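Local structure of putative enoyl-CoA hydratase (Streptomyces coelicolor A3, 3G64) at residues 26-31 and 60-65; 72-77 and 118-123. The protein probably acts on coenzyme A thioesters, as a putative enoyl-CoA hydratase of the crotonase-like enoyl-CoA hydratase/isomerase family. All blocks are in the same frame, centred on the assembly; numbering follows the deposited sequence.

Interaction 1 (26-31 and 60-65); sequences GVATVT and RAVRAL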
loop_
_atom_site.group_PDB
_atom_site.type_symbol
_atom_site.label_atom_id
_atom_site.label_comp_id
_atom_site.label_asym_id
_atom_site.label_seq_id
_atom_site.Cartn_x
_atom_site.Cartn_y
_atom_site.Cartn_z
ATOM N N GLY A 26 -19.095 -26.964 7.584
ATOM C CA GLY A 26 -18.873 -25.524 7.573
ATOM C C GLY A 26 -17.850 -25.000 6.570
ATOM O O GLY A 26 -17.566 -23.801 6.561
ATOM N N VAL A 27 -17.284 -25.882 5.744
ATOM C CA VAL A 27 -16.396 -25.447 4.675
ATOM C C VAL A 27 -17.084 -25.629 3.327
ATOM O O VAL A 27 -17.480 -26.735 2.981
ATOM C CB VAL A 27 -15.081 -26.233 4.658
ATOM C CG1 VAL A 27 -14.247 -25.837 3.459
ATOM C CG2 VAL A 27 -14.307 -25.977 5.917
ATOM N N ALA A 28 -17.268 -24.535 2.584
ATOM C CA ALA A 28 -17.778 -24.641 1.223
ATOM C C ALA A 28 -16.621 -24.781 0.249
ATOM O O ALA A 28 -15.618 -24.068 0.353
ATOM C CB ALA A 28 -18.597 -23.410 0.885
ATOM N N THR A 29 -16.749 -25.697 -0.704
ATOM C CA THR A 29 -15.812 -25.754 -1.817
ATOM C C THR A 29 -16.549 -25.442 -3.105
ATOM O O THR A 29 -17.546 -26.084 -3.435
ATOM C CB THR A 29 -15.128 -27.136 -1.929
ATOM O OG1 THR A 29 -14.535 -27.463 -0.668
ATOM C CG2 THR A 29 -14.041 -27.096 -2.993
ATOM N N VAL A 30 -16.081 -24.418 -3.812
ATOM C CA VAL A 30 -16.688 -24.019 -5.072
ATOM C C VAL A 30 -15.663 -24.353 -6.137
ATOM O O VAL A 30 -14.577 -23.760 -6.194
ATOM C CB VAL A 30 -17.038 -22.503 -5.101
ATOM C CG1 VAL A 30 -17.670 -22.100 -6.451
ATOM C CG2 VAL A 30 -17.989 -22.139 -3.938
ATOM N N THR A 31 -15.969 -25.344 -6.960
ATOM C CA THR A 31 -15.071 -25.670 -8.039
ATOM C C THR A 31 -15.636 -25.160 -9.352
ATOM O O THR A 31 -16.754 -25.529 -9.742
ATOM C CB THR A 31 -14.847 -27.178 -8.123
ATOM O OG1 THR A 31 -14.503 -27.682 -6.818
ATOM C CG2 THR A 31 -13.746 -27.466 -9.123
ATOM N N ARG A 60 -25.131 -16.861 6.758
ATOM C CA ARG A 60 -23.896 -17.092 7.512
ATOM C C ARG A 60 -23.656 -18.604 7.608
ATOM O O ARG A 60 -23.484 -19.191 8.688
ATOM C CB ARG A 60 -23.922 -16.400 8.883
ATOM C CG ARG A 60 -22.522 -16.165 9.453
ATOM C CD ARG A 60 -22.528 -15.519 10.825
ATOM N NE ARG A 60 -22.536 -14.065 10.724
ATOM C CZ ARG A 60 -21.444 -13.299 10.686
ATOM N NH1 ARG A 60 -20.236 -13.842 10.738
ATOM N NH2 ARG A 60 -21.561 -11.978 10.597
ATOM N N ALA A 61 -23.636 -19.208 6.425
ATOM C CA ALA A 61 -23.804 -20.634 6.259
ATOM C C ALA A 61 -22.526 -21.413 6.597
ATOM O O ALA A 61 -22.561 -22.430 7.288
ATOM C CB ALA A 61 -24.255 -20.907 4.811
ATOM N N VAL A 62 -21.403 -20.889 6.125
ATOM C CA VAL A 62 -20.138 -21.564 6.197
ATOM C C VAL A 62 -19.154 -20.704 6.973
ATOM O O VAL A 62 -19.415 -19.526 7.234
ATOM C CB VAL A 62 -19.620 -21.878 4.777
ATOM C CG1 VAL A 62 -20.722 -22.565 3.963
ATOM C CG2 VAL A 62 -19.161 -20.612 4.070
ATOM N N ARG A 63 -18.035 -21.307 7.351
ATOM C CA ARG A 63 -17.001 -20.630 8.108
ATOM C C ARG A 63 -15.745 -20.467 7.278
ATOM O O ARG A 63 -14.794 -19.852 7.729
ATOM C CB ARG A 63 -16.694 -21.394 9.420
ATOM C CG ARG A 63 -17.911 -21.557 10.335
ATOM C CD ARG A 63 -17.600 -22.150 11.734
ATOM N NE ARG A 63 -16.944 -23.463 11.734
ATOM C CZ ARG A 63 -17.550 -24.638 11.533
ATOM N NH1 ARG A 63 -18.850 -24.705 11.289
ATOM N NH2 ARG A 63 -16.838 -25.759 11.566
ATOM N N ALA A 64 -15.744 -21.014 6.064
ATOM C CA ALA A 64 -14.629 -20.841 5.128
ATOM C C ALA A 64 -15.067 -21.293 3.753
ATOM O O ALA A 64 -15.917 -22.182 3.608
ATOM C CB ALA A 64 -13.397 -21.650 5.557
ATOM N N LEU A 65 -14.466 -20.703 2.730
ATOM C CA LEU A 65 -14.776 -21.107 1.371
ATOM C C LEU A 65 -13.499 -21.235 0.551
ATOM O O LEU A 65 -12.624 -20.345 0.556
ATOM C CB LEU A 65 -15.780 -20.117 0.736
ATOM C CG LEU A 65 -16.233 -20.428 -0.704
ATOM C CD1 LEU A 65 -17.613 -19.836 -0.973
ATOM C CD2 LEU A 65 -15.230 -19.919 -1.718
#
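Val27 and Ala28 pair in parallel with Ala64 and Leu65 at the start of two neighbouring strands of the six-stranded sheet, a buried backbone contact flanked by apolar side chains. Ala28 N donates to Ala64 O (2.9 Å). On the other side of Val27, Gly26 O takes a straight bond from Arg63 N, 2.7 Å and 174° at the hydrogen; Ala64 N adds a weak one. Between the strands Leu65 CA brings a C-H to Ala28 O at 3.2 Å. This is the joining edge of a right-handed beta-alpha-beta crossover, in which helix 43-58 links strand 27-32 to strand 64-69, part of the crotonase core. Ala28, Val30, Val62 and Leu65 form an apolar cluster: Ala28 CB meets Val62 CG1 at 3.8 Å, and Leu65, its CG anti to the backbone N (chi1 -179°), sends CD1 against Val30 CG2, also at 3.8 Å. Leu65 also meets Leu53 and Leu56 of the crossover helix. Val27 and Ala64 share the other face, where Val27 packs on helix 205-217. The Arg63 guanidinium passes Gly26 CA obliquely, NH1 3.8 Å away, while its NE bonds Ala217 O.

Interaction 2 (72-77 and 118-123); sequences RGFCSG and AALHGV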
loop_
_atom_site.group_PDB
_atom_site.type_symbol
_atom_site.label_atom_id
_atom_site.label_comp_id
_atom_site.label_asym_id
_atom_site.label_seq_id
_atom_site.Cartn_x
_atom_site.Cartn_y
_atom_site.Cartn_z
ATOM N N ARG A 72 -6.043 -28.436 -16.238
ATOM C CA ARG A 72 -4.675 -27.941 -16.393
ATOM C C ARG A 72 -4.406 -26.589 -15.707
ATOM O O ARG A 72 -3.260 -26.145 -15.634
ATOM C CB ARG A 72 -4.327 -27.806 -17.886
ATOM C CG ARG A 72 -4.458 -29.110 -18.698
ATOM C CD ARG A 72 -4.250 -28.871 -20.209
ATOM N NE ARG A 72 -5.218 -27.934 -20.789
ATOM C CZ ARG A 72 -6.363 -28.286 -21.374
ATOM N NH1 ARG A 72 -6.709 -29.565 -21.475
ATOM N NH2 ARG A 72 -7.171 -27.357 -21.864
ATOM N N GLY A 73 -5.450 -25.911 -15.245
ATOM C CA GLY A 73 -5.243 -24.645 -14.571
ATOM C C GLY A 73 -6.451 -24.106 -13.823
ATOM O O GLY A 73 -7.568 -24.619 -13.908
ATOM N N PHE A 74 -6.212 -23.034 -13.083
ATOM C CA PHE A 74 -7.237 -22.484 -12.225
ATOM C C PHE A 74 -8.381 -21.863 -13.037
ATOM O O PHE A 74 -9.521 -22.325 -12.952
ATOM C CB PHE A 74 -6.623 -21.466 -11.263
ATOM C CG PHE A 74 -7.632 -20.783 -10.392
ATOM C CD1 PHE A 74 -8.249 -21.471 -9.356
ATOM C CD2 PHE A 74 -7.956 -19.446 -10.600
ATOM C CE1 PHE A 74 -9.167 -20.828 -8.526
ATOM C CE2 PHE A 74 -8.879 -18.796 -9.782
ATOM C CZ PHE A 74 -9.483 -19.484 -8.749
ATOM N N CYS A 75 -8.079 -20.830 -13.827
ATOM C CA CYS A 75 -9.128 -20.137 -14.596
ATOM C C CYS A 75 -8.472 -19.203 -15.603
ATOM O O CYS A 75 -7.680 -18.335 -15.218
ATOM C CB CYS A 75 -10.011 -19.293 -13.652
ATOM S SG CYS A 75 -11.431 -18.453 -14.520
ATOM N N SER A 76 -8.799 -19.370 -16.876
ATOM C CA SER A 76 -8.257 -18.525 -17.942
ATOM C C SER A 76 -9.011 -17.204 -18.136
ATOM O O SER A 76 -8.651 -16.407 -18.992
ATOM C CB SER A 76 -8.276 -19.295 -19.264
ATOM O OG SER A 76 -9.630 -19.611 -19.602
ATOM N N GLY A 77 -10.053 -16.976 -17.350
ATOM C CA GLY A 77 -10.823 -15.752 -17.478
ATOM C C GLY A 77 -12.121 -15.923 -18.223
ATOM O O GLY A 77 -12.648 -17.038 -18.351
ATOM N N ALA A 118 -8.219 -19.159 -2.411
ATOM C CA ALA A 118 -8.073 -19.610 -3.804
ATOM C C ALA A 118 -6.982 -20.664 -3.913
ATOM O O ALA A 118 -5.834 -20.439 -3.485
ATOM C CB ALA A 118 -7.781 -18.425 -4.737
ATOM N N ALA A 119 -7.349 -21.825 -4.452
ATOM C CA ALA A 119 -6.415 -22.943 -4.604
ATOM C C ALA A 119 -5.851 -22.849 -6.015
ATOM O O ALA A 119 -6.540 -23.196 -6.982
ATOM C CB ALA A 119 -7.164 -24.290 -4.414
ATOM N N LEU A 120 -4.620 -22.362 -6.148
ATOM C CA LEU A 120 -4.103 -21.977 -7.468
ATOM C C LEU A 120 -3.070 -22.942 -8.046
ATOM O O LEU A 120 -2.221 -23.465 -7.323
ATOM C CB LEU A 120 -3.460 -20.587 -7.409
ATOM C CG LEU A 120 -4.312 -19.412 -6.887
ATOM C CD1 LEU A 120 -3.444 -18.178 -6.856
ATOM C CD2 LEU A 120 -5.493 -19.205 -7.814
ATOM N N HIS A 121 -3.119 -23.097 -9.366
ATOM C CA HIS A 121 -2.163 -23.919 -10.121
ATOM C C HIS A 121 -2.376 -23.541 -11.587
ATOM O O HIS A 121 -3.469 -23.074 -11.953
ATOM C CB HIS A 121 -2.446 -25.409 -9.915
ATOM C CG HIS A 121 -3.841 -25.808 -10.291
ATOM N ND1 HIS A 121 -4.153 -26.388 -11.503
ATOM C CD2 HIS A 121 -5.015 -25.674 -9.624
ATOM C CE1 HIS A 121 -5.454 -26.601 -11.564
ATOM N NE2 HIS A 121 -6.003 -26.172 -10.439
ATOM N N GLY A 122 -1.336 -23.714 -12.405
ATOM C CA GLY A 122 -1.370 -23.331 -13.803
ATOM C C GLY A 122 -1.909 -21.907 -13.976
ATOM O O GLY A 122 -1.685 -21.050 -13.118
ATOM N N VAL A 123 -2.625 -21.660 -15.074
ATOM C CA VAL A 123 -3.016 -20.296 -15.432
ATOM C C VAL A 123 -4.144 -19.738 -14.559
ATOM O O VAL A 123 -5.153 -20.415 -14.302
ATOM C CB VAL A 123 -3.378 -20.167 -16.934
ATOM C CG1 VAL A 123 -4.397 -21.185 -17.311
ATOM C CG2 VAL A 123 -3.949 -18.794 -17.244
HETATM O O HOH W 1 -2.723 -23.788 -17.063
HETATM O O HOH W 2 -2.523 -27.656 -12.891
#
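Gly73 and Gly122 bring their backbones together, CA to CA 4.2 Å, where the loop after strand 64-69 passes the end of strand 116-120 in the crotonase fold. Cys75 N donates to Val123 O at 3.0 Å and 163°, and a weak bond runs from Phe74 N to His121 O. In crotonases the loop corresponding to 72-77 usually supplies one N-H of the oxyanion hole, the other coming from the start of the helix after strand 123-125; by analogy this loop probably does the same. Gly122 turns with positive phi. Phe74, its CG anti to the backbone N (chi1 176°), lays its ring beside strand 116-120: Leu120 CD2 sits over the centre of one face, 3.6 Å from the centroid and 10° off the normal, a CH-pi contact. Ala119 O approaches Phe74 CD1 obliquely, at 3.4 Å. The His121 imidazole folds back across Gly73, CE1 3.5 Å from Gly73 C, with Phe74 N above one face toward the rim. Its NE2 bonds Gly69 O, and a glycerol, probably from the crystallisation liquor, lies about 3 Å from the side chain. A water accepts from Val123 N (2.9 Å) and donates to Arg72 O (2.8 Å).

In the fold
Interaction 1 closes at residue 65 before interaction 2 opens at 72; their centres lie about 19 Å apart and their nearest atoms about 5 Å, so they do not touch. What unites them is the six-stranded mixed sheet, where strand 64-69 is flanked by 27-32 and 116-120. Interaction 1 pairs the beginnings of two strands in the sheet; interaction 2 joins the loop leaving the far end of strand 64-69 to the last residues of strand 116-120 and the turn after them. Helix 205-217 packs against residues of both. The pair illustrates a principle of alpha/beta folds: a buried sheet supplies the scaffold, while loops beyond its strand ends can shape a probable ligand site.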